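Local coordinates for protein signal recognition particle subunit SRP68 (Chaetomium thermophilum, PDB 4P3G) that binds and remodels the RNA of the signal recognition particle through this RNA-binding domain, and probably helps target secretory and membrane proteins to the endoplasmic reticulum, at residues T29-L34 with W84-A89; G36-C41 with L77-R82; I139-A144 with I172-L177. All blocks are in the same frame, centred on the assembly; numbering follows the deposited sequence.

Contact 1. Residues T29-L34 with W84-A89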
ATOM      1  N   THR A  29      24.907  26.082 -15.566  1.00 91.00           N
ATOM      2  CA  THR A  29      24.391  27.440 -15.763  1.00 93.15           C
ATOM      3  C   THR A  29      23.857  28.054 -14.485  1.00 89.01           C
ATOM      4  O   THR A  29      24.150  29.195 -14.159  1.00 90.48           O
ATOM      5  CB  THR A  29      23.201  27.443 -16.747  1.00 96.52           C
ATOM      6  OG1 THR A  29      23.565  26.785 -17.964  1.00105.83           O
ATOM      7  CG2 THR A  29      22.716  28.857 -17.025  1.00 93.23           C
ATOM      8  N   TYR A  30      23.104  27.250 -13.749  1.00 87.64           N
ATOM      9  CA  TYR A  30      22.443  27.662 -12.522  1.00 90.06           C
ATOM     10  C   TYR A  30      23.460  28.151 -11.533  1.00 87.40           C
ATOM     11  O   TYR A  30      23.358  29.247 -10.984  1.00 87.06           O
ATOM     12  CB  TYR A  30      21.680  26.455 -11.933  1.00 91.75           C
ATOM     13  CG  TYR A  30      20.801  26.743 -10.724  1.00 87.74           C
ATOM     14  CD1 TYR A  30      20.084  27.925 -10.616  1.00 86.61           C
ATOM     15  CD2 TYR A  30      20.663  25.810  -9.715  1.00 85.99           C
ATOM     16  CE1 TYR A  30      19.275  28.171  -9.531  1.00 83.73           C
ATOM     17  CE2 TYR A  30      19.865  26.051  -8.626  1.00 86.17           C
ATOM     18  CZ  TYR A  30      19.170  27.235  -8.540  1.00 83.85           C
ATOM     19  OH  TYR A  30      18.367  27.467  -7.450  1.00 83.27           O
ATOM     20  N   ARG A  31      24.472  27.321 -11.366  1.00 83.94           N
ATOM     21  CA  ARG A  31      25.537  27.548 -10.425  1.00 83.50           C
ATOM     22  C   ARG A  31      26.235  28.884 -10.667  1.00 91.02           C
ATOM     23  O   ARG A  31      26.560  29.611  -9.719  1.00 85.33           O
ATOM     24  CB  ARG A  31      26.496  26.384 -10.537  1.00 81.63           C
ATOM     25  CG  ARG A  31      27.608  26.403  -9.578  1.00 86.63           C
ATOM     26  CD  ARG A  31      28.434  25.210  -9.886  1.00 93.10           C
ATOM     27  NE  ARG A  31      29.695  25.216  -9.177  1.00 97.25           N
ATOM     28  CZ  ARG A  31      30.707  24.450  -9.529  1.00102.16           C
ATOM     29  NH1 ARG A  31      30.571  23.654 -10.584  1.00101.83           N
ATOM     30  NH2 ARG A  31      31.845  24.494  -8.848  1.00109.14           N
ATOM     31  N   THR A  32      26.455  29.208 -11.943  1.00 99.95           N
ATOM     32  CA  THR A  32      27.026  30.491 -12.307  1.00 99.48           C
ATOM     33  C   THR A  32      26.037  31.571 -11.895  1.00 98.02           C
ATOM     34  O   THR A  32      26.388  32.495 -11.166  1.00101.47           O
ATOM     35  CB  THR A  32      27.311  30.611 -13.840  1.00 99.95           C
ATOM     36  OG1 THR A  32      28.412  29.773 -14.212  1.00101.07           O
ATOM     37  CG2 THR A  32      27.646  32.031 -14.211  1.00 95.29           C
ATOM     38  N   GLN A  33      24.789  31.422 -12.334  1.00 94.58           N
ATOM     39  CA  GLN A  33      23.762  32.420 -12.071  1.00 92.70           C
ATOM     40  C   GLN A  33      23.640  32.681 -10.588  1.00 90.11           C
ATOM     41  O   GLN A  33      23.618  33.818 -10.156  1.00 94.53           O
ATOM     42  CB  GLN A  33      22.412  31.956 -12.617  1.00 91.74           C
ATOM     43  CG  GLN A  33      22.353  31.826 -14.133  1.00 98.46           C
ATOM     44  CD  GLN A  33      20.952  31.548 -14.653  1.00 97.96           C
ATOM     45  OE1 GLN A  33      20.016  31.352 -13.871  1.00101.23           O
ATOM     46  NE2 GLN A  33      20.801  31.527 -15.974  1.00 94.92           N
ATOM     47  N   LEU A  34      23.623  31.613  -9.807  1.00 87.50           N
ATOM     48  CA  LEU A  34      23.531  31.727  -8.362  1.00 85.01           C
ATOM     49  C   LEU A  34      24.715  32.475  -7.749  1.00 89.89           C
ATOM     50  O   LEU A  34      24.550  33.266  -6.834  1.00 94.56           O
ATOM     51  CB  LEU A  34      23.410  30.339  -7.737  1.00 84.48           C
ATOM     52  CG  LEU A  34      22.085  29.590  -7.911  1.00 82.75           C
ATOM     53  CD1 LEU A  34      22.232  28.162  -7.428  1.00 84.83           C
ATOM     54  CD2 LEU A  34      20.954  30.280  -7.169  1.00 74.40           C
ATOM     55  N   TRP A  84      23.542  22.817  -3.994  1.00 75.56           N
ATOM     56  CA  TRP A  84      22.671  21.898  -4.683  1.00 74.16           C
ATOM     57  C   TRP A  84      23.067  21.827  -6.157  1.00 77.25           C
ATOM     58  O   TRP A  84      23.132  20.738  -6.760  1.00 74.89           O
ATOM     59  CB  TRP A  84      21.226  22.361  -4.551  1.00 73.66           C
ATOM     60  CG  TRP A  84      20.246  21.427  -5.170  1.00 71.75           C
ATOM     61  CD1 TRP A  84      19.747  20.285  -4.609  1.00 68.38           C
ATOM     62  CD2 TRP A  84      19.664  21.526  -6.478  1.00 61.47           C
ATOM     63  NE1 TRP A  84      18.888  19.672  -5.490  1.00 66.63           N
ATOM     64  CE2 TRP A  84      18.812  20.419  -6.638  1.00 58.76           C
ATOM     65  CE3 TRP A  84      19.785  22.442  -7.527  1.00 63.27           C
ATOM     66  CZ2 TRP A  84      18.091  20.196  -7.804  1.00 60.21           C
ATOM     67  CZ3 TRP A  84      19.051  22.229  -8.694  1.00 58.08           C
ATOM     68  CH2 TRP A  84      18.219  21.116  -8.819  1.00 62.58           C
ATOM     69  N   ALA A  85      23.328  22.998  -6.735  1.00 75.58           N
ATOM     70  CA  ALA A  85      23.671  23.113  -8.149  1.00 73.93           C
ATOM     71  C   ALA A  85      24.976  22.373  -8.427  1.00 78.49           C
ATOM     72  O   ALA A  85      25.112  21.611  -9.393  1.00 81.54           O
ATOM     73  CB  ALA A  85      23.815  24.573  -8.520  1.00 61.42           C
ATOM     74  N   HIS A  86      25.933  22.591  -7.540  1.00 74.86           N
ATOM     75  CA  HIS A  86      27.238  21.988  -7.681  1.00 73.19           C
ATOM     76  C   HIS A  86      27.076  20.465  -7.623  1.00 76.73           C
ATOM     77  O   HIS A  86      27.660  19.731  -8.423  1.00 83.69           O
ATOM     78  CB  HIS A  86      28.182  22.541  -6.607  1.00 68.93           C
ATOM     79  CG  HIS A  86      29.605  22.126  -6.776  1.00 79.43           C
ATOM     80  ND1 HIS A  86      30.069  21.471  -7.897  1.00 83.99           N
ATOM     81  CD2 HIS A  86      30.672  22.245  -5.944  1.00 85.47           C
ATOM     82  CE1 HIS A  86      31.352  21.195  -7.746  1.00 88.00           C
ATOM     83  NE2 HIS A  86      31.740  21.654  -6.567  1.00 89.26           N
ATOM     84  N   ALA A  87      26.268  19.997  -6.680  1.00 75.49           N
ATOM     85  CA  ALA A  87      26.026  18.571  -6.538  1.00 76.21           C
ATOM     86  C   ALA A  87      25.321  18.020  -7.777  1.00 83.19           C
ATOM     87  O   ALA A  87      25.690  16.955  -8.273  1.00 88.24           O
ATOM     88  CB  ALA A  87      25.228  18.291  -5.306  1.00 70.38           C
HETATM   89  N   MSE A  88      24.338  18.754  -8.300  1.00 80.85           N
HETATM   90  CA  MSE A  88      23.576  18.268  -9.452  1.00 82.57           C
HETATM   91  C   MSE A  88      24.386  18.282 -10.726  1.00 87.99           C
HETATM   92  O   MSE A  88      24.160  17.465 -11.619  1.00 92.60           O
HETATM   93  CB  MSE A  88      22.305  19.083  -9.670  1.00 81.92           C
HETATM   94  CG  MSE A  88      21.194  18.829  -8.656  1.00 78.27           C
HETATM   95 SE   MSE A  88      20.645  16.973  -8.431  1.00 97.79          SE
HETATM   96  CE  MSE A  88      21.726  16.440  -6.885  1.00 64.67           C
ATOM     97  N   ALA A  89      25.322  19.226 -10.808  1.00 85.57           N
ATOM     98  CA  ALA A  89      26.201  19.347 -11.963  1.00 79.07           C
ATOM     99  C   ALA A  89      27.189  18.189 -12.076  1.00 82.44           C
ATOM    100  O   ALA A  89      27.413  17.675 -13.172  1.00 89.84           O
ATOM    101  CB  ALA A  89      26.941  20.661 -11.916  1.00 75.97           C
TER

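Contact 2. Residues G36-C41 with L77-R82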
ATOM      1  N   GLY A  36      26.514  34.792  -9.037  1.00 96.66           N
ATOM      2  CA  GLY A  36      26.363  36.208  -9.316  1.00 97.98           C
ATOM      3  C   GLY A  36      25.370  36.855  -8.375  1.00 97.67           C
ATOM      4  O   GLY A  36      25.592  37.934  -7.846  1.00 99.12           O
ATOM      5  N   LYS A  37      24.244  36.189  -8.184  1.00 99.15           N
ATOM      6  CA  LYS A  37      23.197  36.701  -7.324  1.00 98.12           C
ATOM      7  C   LYS A  37      23.621  36.680  -5.860  1.00 94.83           C
ATOM      8  O   LYS A  37      23.270  37.585  -5.097  1.00101.16           O
ATOM      9  CB  LYS A  37      21.930  35.903  -7.553  1.00 99.10           C
ATOM     10  CG  LYS A  37      21.474  35.974  -9.003  1.00108.13           C
ATOM     11  CD  LYS A  37      19.979  35.904  -9.093  1.00117.30           C
ATOM     12  CE  LYS A  37      19.544  34.982 -10.207  1.00124.31           C
ATOM     13  NZ  LYS A  37      18.244  34.337  -9.838  1.00127.22           N
ATOM     14  N   LEU A  38      24.389  35.667  -5.470  1.00 87.57           N
ATOM     15  CA  LEU A  38      24.885  35.591  -4.101  1.00 92.51           C
ATOM     16  C   LEU A  38      25.775  36.788  -3.824  1.00104.25           C
ATOM     17  O   LEU A  38      25.751  37.370  -2.735  1.00109.44           O
ATOM     18  CB  LEU A  38      25.707  34.324  -3.892  1.00 93.29           C
ATOM     19  CG  LEU A  38      26.005  33.946  -2.442  1.00 99.58           C
ATOM     20  CD1 LEU A  38      24.718  33.834  -1.645  1.00103.13           C
ATOM     21  CD2 LEU A  38      26.791  32.656  -2.362  1.00101.93           C
ATOM     22  N   LEU A  39      26.547  37.163  -4.839  1.00106.14           N
ATOM     23  CA  LEU A  39      27.482  38.269  -4.738  1.00111.38           C
ATOM     24  C   LEU A  39      26.748  39.596  -4.557  1.00116.27           C
ATOM     25  O   LEU A  39      27.039  40.355  -3.631  1.00120.70           O
ATOM     26  CB  LEU A  39      28.353  38.308  -5.995  1.00111.80           C
ATOM     27  CG  LEU A  39      29.393  39.405  -6.165  1.00113.15           C
ATOM     28  CD1 LEU A  39      30.443  39.331  -5.084  1.00110.06           C
ATOM     29  CD2 LEU A  39      30.010  39.242  -7.523  1.00119.63           C
ATOM     30  N   ASN A  40      25.786  39.865  -5.429  1.00115.24           N
ATOM     31  CA  ASN A  40      24.998  41.078  -5.316  1.00120.07           C
ATOM     32  C   ASN A  40      24.285  41.108  -3.978  1.00113.39           C
ATOM     33  O   ASN A  40      24.143  42.166  -3.371  1.00116.26           O
ATOM     34  CB  ASN A  40      23.994  41.179  -6.463  1.00130.16           C
ATOM     35  CG  ASN A  40      24.672  41.323  -7.820  1.00142.71           C
ATOM     36  OD1 ASN A  40      25.715  41.982  -7.946  1.00146.58           O
ATOM     37  ND2 ASN A  40      24.089  40.698  -8.840  1.00146.29           N
ATOM     38  N   CYS A  41      23.867  39.939  -3.500  1.00106.05           N
ATOM     39  CA  CYS A  41      23.116  39.886  -2.258  1.00104.25           C
ATOM     40  C   CYS A  41      23.973  40.330  -1.076  1.00104.64           C
ATOM     41  O   CYS A  41      23.530  41.136  -0.251  1.00103.63           O
ATOM     42  CB  CYS A  41      22.570  38.477  -2.012  1.00 98.15           C
ATOM     43  SG  CYS A  41      21.400  38.376  -0.622  1.00113.46           S
ATOM     44  N   LEU A  77      19.053  31.079   0.955  1.00 84.80           N
ATOM     45  CA  LEU A  77      18.540  30.269  -0.135  1.00 79.72           C
ATOM     46  C   LEU A  77      19.604  30.125  -1.231  1.00 78.12           C
ATOM     47  O   LEU A  77      19.931  29.015  -1.670  1.00 76.96           O
ATOM     48  CB  LEU A  77      17.284  30.926  -0.691  1.00 80.58           C
ATOM     49  CG  LEU A  77      16.157  30.821   0.341  1.00 81.97           C
ATOM     50  CD1 LEU A  77      14.818  31.293  -0.212  1.00 83.68           C
ATOM     51  CD2 LEU A  77      16.066  29.412   0.925  1.00 79.39           C
ATOM     52  N   LEU A  78      20.176  31.254  -1.635  1.00 79.11           N
ATOM     53  CA  LEU A  78      21.186  31.270  -2.690  1.00 82.21           C
ATOM     54  C   LEU A  78      22.362  30.410  -2.253  1.00 85.21           C
ATOM     55  O   LEU A  78      22.968  29.692  -3.057  1.00 88.97           O
ATOM     56  CB  LEU A  78      21.650  32.698  -2.984  1.00 81.26           C
ATOM     57  CG  LEU A  78      20.526  33.568  -3.558  1.00 86.76           C
ATOM     58  CD1 LEU A  78      20.936  35.038  -3.770  1.00 90.35           C
ATOM     59  CD2 LEU A  78      19.962  32.959  -4.830  1.00 88.18           C
ATOM     60  N   THR A  79      22.687  30.488  -0.972  1.00 80.81           N
ATOM     61  CA  THR A  79      23.800  29.725  -0.461  1.00 81.09           C
ATOM     62  C   THR A  79      23.530  28.246  -0.565  1.00 83.10           C
ATOM     63  O   THR A  79      24.353  27.501  -1.079  1.00 87.54           O
ATOM     64  CB  THR A  79      24.096  30.095   0.991  1.00 87.35           C
ATOM     65  OG1 THR A  79      24.291  31.515   1.083  1.00 98.43           O
ATOM     66  CG2 THR A  79      25.353  29.405   1.448  1.00 87.84           C
ATOM     67  N   ALA A  80      22.358  27.832  -0.103  1.00 84.04           N
ATOM     68  CA  ALA A  80      21.964  26.424  -0.124  1.00 77.00           C
ATOM     69  C   ALA A  80      21.791  25.938  -1.561  1.00 75.99           C
ATOM     70  O   ALA A  80      22.250  24.840  -1.928  1.00 74.37           O
ATOM     71  CB  ALA A  80      20.689  26.227   0.670  1.00 70.51           C
ATOM     72  N   GLU A  81      21.118  26.756  -2.363  1.00 68.94           N
ATOM     73  CA  GLU A  81      20.850  26.390  -3.743  1.00 78.76           C
ATOM     74  C   GLU A  81      22.137  26.224  -4.555  1.00 89.44           C
ATOM     75  O   GLU A  81      22.184  25.430  -5.498  1.00 95.63           O
ATOM     76  CB  GLU A  81      19.940  27.424  -4.405  1.00 81.53           C
ATOM     77  CG  GLU A  81      18.483  27.219  -4.098  1.00 77.70           C
ATOM     78  CD  GLU A  81      17.954  25.911  -4.646  1.00 78.25           C
ATOM     79  OE1 GLU A  81      17.702  25.863  -5.871  1.00 80.60           O
ATOM     80  OE2 GLU A  81      17.814  24.934  -3.862  1.00 68.89           O
ATOM     81  N   ARG A  82      23.173  26.984  -4.216  1.00 90.29           N
ATOM     82  CA  ARG A  82      24.426  26.876  -4.954  1.00 86.03           C
ATOM     83  C   ARG A  82      25.087  25.500  -4.718  1.00 82.14           C
ATOM     84  O   ARG A  82      25.525  24.844  -5.656  1.00 84.98           O
ATOM     85  CB  ARG A  82      25.375  28.026  -4.585  1.00 86.67           C
ATOM     86  CG  ARG A  82      26.563  28.167  -5.537  1.00 94.06           C
ATOM     87  CD  ARG A  82      27.407  29.385  -5.218  1.00 96.15           C
ATOM     88  NE  ARG A  82      28.165  29.158  -3.995  1.00 98.49           N
ATOM     89  CZ  ARG A  82      29.135  29.948  -3.552  1.00100.94           C
ATOM     90  NH1 ARG A  82      29.457  31.052  -4.216  1.00102.30           N
ATOM     91  NH2 ARG A  82      29.761  29.645  -2.422  1.00100.43           N
TER

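Contact 3. Residues I139-A144 with I172-L177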
ATOM      1  N   ILE A 139       6.844  29.076   7.972  1.00 77.89           N
ATOM      2  CA  ILE A 139       7.577  28.165   8.832  1.00 80.46           C
ATOM      3  C   ILE A 139       7.495  26.721   8.319  1.00 78.90           C
ATOM      4  O   ILE A 139       8.507  26.012   8.254  1.00 77.82           O
ATOM      5  CB  ILE A 139       7.045  28.255  10.249  1.00 84.22           C
ATOM      6  CG1 ILE A 139       7.287  29.664  10.793  1.00 84.86           C
ATOM      7  CG2 ILE A 139       7.685  27.206  11.126  1.00 83.23           C
ATOM      8  CD1 ILE A 139       6.902  29.800  12.241  1.00 86.58           C
ATOM      9  N   LEU A 140       6.296  26.306   7.923  1.00 74.71           N
ATOM     10  CA  LEU A 140       6.077  24.973   7.365  1.00 73.43           C
ATOM     11  C   LEU A 140       6.835  24.833   6.052  1.00 78.28           C
ATOM     12  O   LEU A 140       7.503  23.832   5.800  1.00 82.06           O
ATOM     13  CB  LEU A 140       4.589  24.731   7.125  1.00 69.92           C
ATOM     14  CG  LEU A 140       3.640  24.563   8.317  1.00 69.57           C
ATOM     15  CD1 LEU A 140       2.203  24.570   7.829  1.00 66.97           C
ATOM     16  CD2 LEU A 140       3.928  23.301   9.135  1.00 64.93           C
ATOM     17  N   ASP A 141       6.710  25.853   5.214  1.00 75.65           N
ATOM     18  CA  ASP A 141       7.351  25.872   3.916  1.00 72.11           C
ATOM     19  C   ASP A 141       8.861  25.692   4.033  1.00 65.28           C
ATOM     20  O   ASP A 141       9.446  24.837   3.399  1.00 61.55           O
ATOM     21  CB  ASP A 141       7.045  27.205   3.239  1.00 83.15           C
ATOM     22  CG  ASP A 141       7.481  27.241   1.785  1.00 91.26           C
ATOM     23  OD1 ASP A 141       7.854  26.177   1.264  1.00 90.12           O
ATOM     24  OD2 ASP A 141       7.468  28.336   1.172  1.00 96.63           O
ATOM     25  N   ALA A 142       9.476  26.479   4.895  1.00 68.99           N
ATOM     26  CA  ALA A 142      10.897  26.394   5.134  1.00 67.88           C
ATOM     27  C   ALA A 142      11.275  24.989   5.525  1.00 71.38           C
ATOM     28  O   ALA A 142      12.249  24.411   5.017  1.00 79.99           O
ATOM     29  CB  ALA A 142      11.307  27.367   6.225  1.00 69.18           C
ATOM     30  N   ARG A 143      10.488  24.433   6.427  1.00 67.57           N
ATOM     31  CA  ARG A 143      10.804  23.118   6.904  1.00 69.75           C
ATOM     32  C   ARG A 143      10.687  22.022   5.835  1.00 70.98           C
ATOM     33  O   ARG A 143      11.539  21.126   5.786  1.00 68.24           O
ATOM     34  CB  ARG A 143       9.958  22.728   8.061  1.00 66.51           C
ATOM     35  CG  ARG A 143      10.491  21.452   8.511  1.00 69.10           C
ATOM     36  CD  ARG A 143       9.841  21.305   9.724  1.00 90.74           C
ATOM     37  NE  ARG A 143      10.223  20.183  10.546  1.00112.11           N
ATOM     38  CZ  ARG A 143       9.556  20.042  11.685  1.00124.87           C
ATOM     39  NH1 ARG A 143       8.594  20.933  11.954  1.00128.77           N
ATOM     40  NH2 ARG A 143       9.789  19.068  12.526  1.00128.37           N
ATOM     41  N   ALA A 144       9.668  22.110   4.974  1.00 67.83           N
ATOM     42  CA  ALA A 144       9.544  21.188   3.844  1.00 63.40           C
ATOM     43  C   ALA A 144      10.818  21.279   2.982  1.00 62.29           C
ATOM     44  O   ALA A 144      11.464  20.259   2.692  1.00 57.81           O
ATOM     45  CB  ALA A 144       8.291  21.498   3.003  1.00 60.55           C
ATOM     46  N   ILE A 172       4.415  15.372   3.059  1.00 63.54           N
ATOM     47  CA  ILE A 172       3.199  15.584   3.829  1.00 64.77           C
ATOM     48  C   ILE A 172       2.885  17.072   3.878  1.00 65.01           C
ATOM     49  O   ILE A 172       1.783  17.488   3.537  1.00 64.52           O
ATOM     50  CB  ILE A 172       3.339  14.982   5.231  1.00 60.61           C
ATOM     51  CG1 ILE A 172       3.318  13.448   5.126  1.00 60.89           C
ATOM     52  CG2 ILE A 172       2.232  15.464   6.099  1.00 57.21           C
ATOM     53  CD1 ILE A 172       3.743  12.743   6.382  1.00 62.33           C
ATOM     54  N   ILE A 173       3.888  17.872   4.233  1.00 65.37           N
ATOM     55  CA  ILE A 173       3.749  19.314   4.299  1.00 65.01           C
ATOM     56  C   ILE A 173       3.426  19.902   2.932  1.00 68.33           C
ATOM     57  O   ILE A 173       2.502  20.710   2.803  1.00 74.46           O
ATOM     58  CB  ILE A 173       5.019  19.946   4.854  1.00 67.60           C
ATOM     59  CG1 ILE A 173       5.255  19.439   6.284  1.00 62.57           C
ATOM     60  CG2 ILE A 173       4.946  21.481   4.814  1.00 66.87           C
ATOM     61  CD1 ILE A 173       6.391  20.128   6.992  1.00 55.76           C
ATOM     62  N   TYR A 174       4.152  19.477   1.898  1.00 63.48           N
ATOM     63  CA  TYR A 174       3.906  20.009   0.556  1.00 65.32           C
ATOM     64  C   TYR A 174       2.531  19.660   0.014  1.00 69.24           C
ATOM     65  O   TYR A 174       1.876  20.477  -0.635  1.00 67.98           O
ATOM     66  CB  TYR A 174       4.961  19.551  -0.414  1.00 68.32           C
ATOM     67  CG  TYR A 174       6.222  20.361  -0.398  1.00 73.20           C
ATOM     68  CD1 TYR A 174       6.198  21.756  -0.328  1.00 71.71           C
ATOM     69  CD2 TYR A 174       7.444  19.721  -0.436  1.00 73.87           C
ATOM     70  CE1 TYR A 174       7.369  22.465  -0.323  1.00 73.48           C
ATOM     71  CE2 TYR A 174       8.593  20.406  -0.430  1.00 75.42           C
ATOM     72  CZ  TYR A 174       8.571  21.775  -0.379  1.00 74.74           C
ATOM     73  OH  TYR A 174       9.793  22.402  -0.360  1.00 69.85           O
ATOM     74  N   THR A 175       2.075  18.456   0.318  1.00 69.44           N
ATOM     75  CA  THR A 175       0.761  18.058  -0.133  1.00 70.53           C
ATOM     76  C   THR A 175      -0.276  18.989   0.443  1.00 68.12           C
ATOM     77  O   THR A 175      -1.259  19.331  -0.218  1.00 68.36           O
ATOM     78  CB  THR A 175       0.451  16.615   0.244  1.00 76.01           C
ATOM     79  OG1 THR A 175       1.286  15.742  -0.534  1.00 81.57           O
ATOM     80  CG2 THR A 175      -0.973  16.313  -0.049  1.00 53.93           C
ATOM     81  N   ALA A 176      -0.029  19.433   1.670  1.00 65.13           N
ATOM     82  CA  ALA A 176      -0.938  20.378   2.282  1.00 71.50           C
ATOM     83  C   ALA A 176      -0.837  21.751   1.614  1.00 75.29           C
ATOM     84  O   ALA A 176      -1.868  22.327   1.235  1.00 76.20           O
ATOM     85  CB  ALA A 176      -0.667  20.477   3.776  1.00 71.43           C
ATOM     86  N   LEU A 177       0.402  22.227   1.414  1.00 72.50           N
ATOM     87  CA  LEU A 177       0.663  23.549   0.816  1.00 72.48           C
ATOM     88  C   LEU A 177       0.202  23.621  -0.629  1.00 78.68           C
ATOM     89  O   LEU A 177      -0.174  24.684  -1.125  1.00 82.66           O
ATOM     90  CB  LEU A 177       2.156  23.896   0.866  1.00 65.01           C
ATOM     91  CG  LEU A 177       2.776  24.204   2.228  1.00 70.54           C
ATOM     92  CD1 LEU A 177       4.274  24.342   2.137  1.00 72.43           C
ATOM     93  CD2 LEU A 177       2.180  25.462   2.804  1.00 70.27           C
TER

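Contact 1. Residues T29-L34 with W84-A89
In the antiparallel helix pair 27-44 and 71-93, Arg31 and His86 lie side by side and point the same way, the guanidinium flat on the imidazole. The planes are 15° apart and the centres of the two groups 3.7 Å. Arg31 CG is anti to the backbone N (chi1 -176°), and the chain runs on extended to NE, beside His86. Arg31 NH2 sits over the centre of the imidazole; Arg31 NH1 is 3.5 Å from His86 ND1, but the angle is poor for a hydrogen bond, so this is a stack alone. An alanine here would probably leave this face of the His86 ring without its cationic partner. This is packing within the all-helical RNA-binding domain of SRP68, where the segment axes approach to 8.7 Å at 160°. Next to the stack, Ala85 CB is 3.8 Å from Arg31 CB and 3.6 Å from Tyr30 CD2. Tyr30 crosses Trp84 at about a right angle, with Trp84 CE3 3.8 Å from Tyr30 CE2 at the edge of the phenol ring. Leu34 CD1 lies over the centre of that ring, and the phenol OH probably hydrogen-bonds Glu81. Arg18 makes a cation-pi contact with Trp84.

Contact 2. Residues G36-C41 with L77-R82
Leu38 and Leu78 carry the apolar part of this contact, sliding past each other in opposite directions between helices 27-44 and 71-93. Leu38 CD1 lies 3.5 Å from Leu78 CB. In return, Leu78 sends CD1 against the backbone of the other helix, 3.7 Å from Lys37 O, and 4.2 Å from Cys41 CB. Lys37 joins through its aliphatic base, its CB 4.0 Å from Leu78 CD1, while the amine end leads away.

The second kind of contact is apolar carbon against polar groups. Leu38 CG is anti to the backbone N (chi1 -166°), which brings it round on the Thr79 side; from there CD1 and CD2 diverge. Besides meeting Leu78, Leu38 CD1 touches Thr79 OG1 at 3.6 Å, a hydroxyl already hydrogen-bonded to Leu75 O within its own helix. Leu38 CD2 lies over one face of the Arg82 guanidinium, offset toward the rim and 3.6 Å from Arg82 NH1. The Arg82 chain bends at chi3 (73°), turning NE out of the extended line, and the side chain crosses Leu38 at about a right angle.

No hydrogen bond passes between the segments. Phe13 of helix 10-21 packs on Leu78, and Ile119 of helix 103-128 on Thr79. With segment axes 9.6 Å apart at 155°, the arrangement is that of a near-antiparallel helix pair, as in the helical hairpins of TPR-like folds, within this RNA-binding domain of SRP68.

Contact 3. Residues I139-A144 with I172-L177
Ala144 pushes its methyl onto the face of the Tyr174 ring, the small bump meeting a flat wall. Ala144 CB stands 3.5 Å from the Tyr174 ring centroid, 16° off the normal, a CH-pi contact shifted toward the CZ side, where Ala144 CB to Tyr174 CZ is 3.4 Å. Next to it Ile173 is the bump: its CG2 enters the hollow between Leu140 and Ala144, one turn apart on helix 136-156, reaching 3.6 Å from Leu140 O and 3.8 Å from Ala144 CB. A turn further on, Leu177 fits its CD1 against the backbone of Asp141, 3.9 Å from Asp141 CA, its side chain crossing that of the aspartate at about a right angle. The segment axes come to 9.4 Å at 134°, more open than an antiparallel pair. Leu189, Leu190 and Ile194 of helix 186-205 pack on Tyr174, while Ser180 and Pro136 of a second subunit touch Leu140 and Leu177. No hydrogen bond crosses between the segments. Asp141, the one charged residue in touch, is buried; its OD1 hydrogen-bonds Thr11 OG1 and its OD2, weakly, Ile10 N. Between these segments the fit is thus mainly apolar, and the carboxylate's polar needs are met by another part of the fold.

Contacts 1 and 2 are successive stations along the same two helices, 27-44 and 71-93, with centres 10 Å apart; Leu34 spans them by packing on Leu78 and Glu81. Both are partly buried, and each has an arginine at its margin: one stacked flat on an imidazole, the other with a leucine methyl over its guanidinium. Contact 3 belongs to a different pair, 136-156 with 160-181, about 24 Å from contact 1 between centres and on the opposite side of the chain's centre. All its touching residues are buried, no arginine takes part in it, and a neighbouring subunit packs against it, whereas no other chain touches contacts 1 and 2.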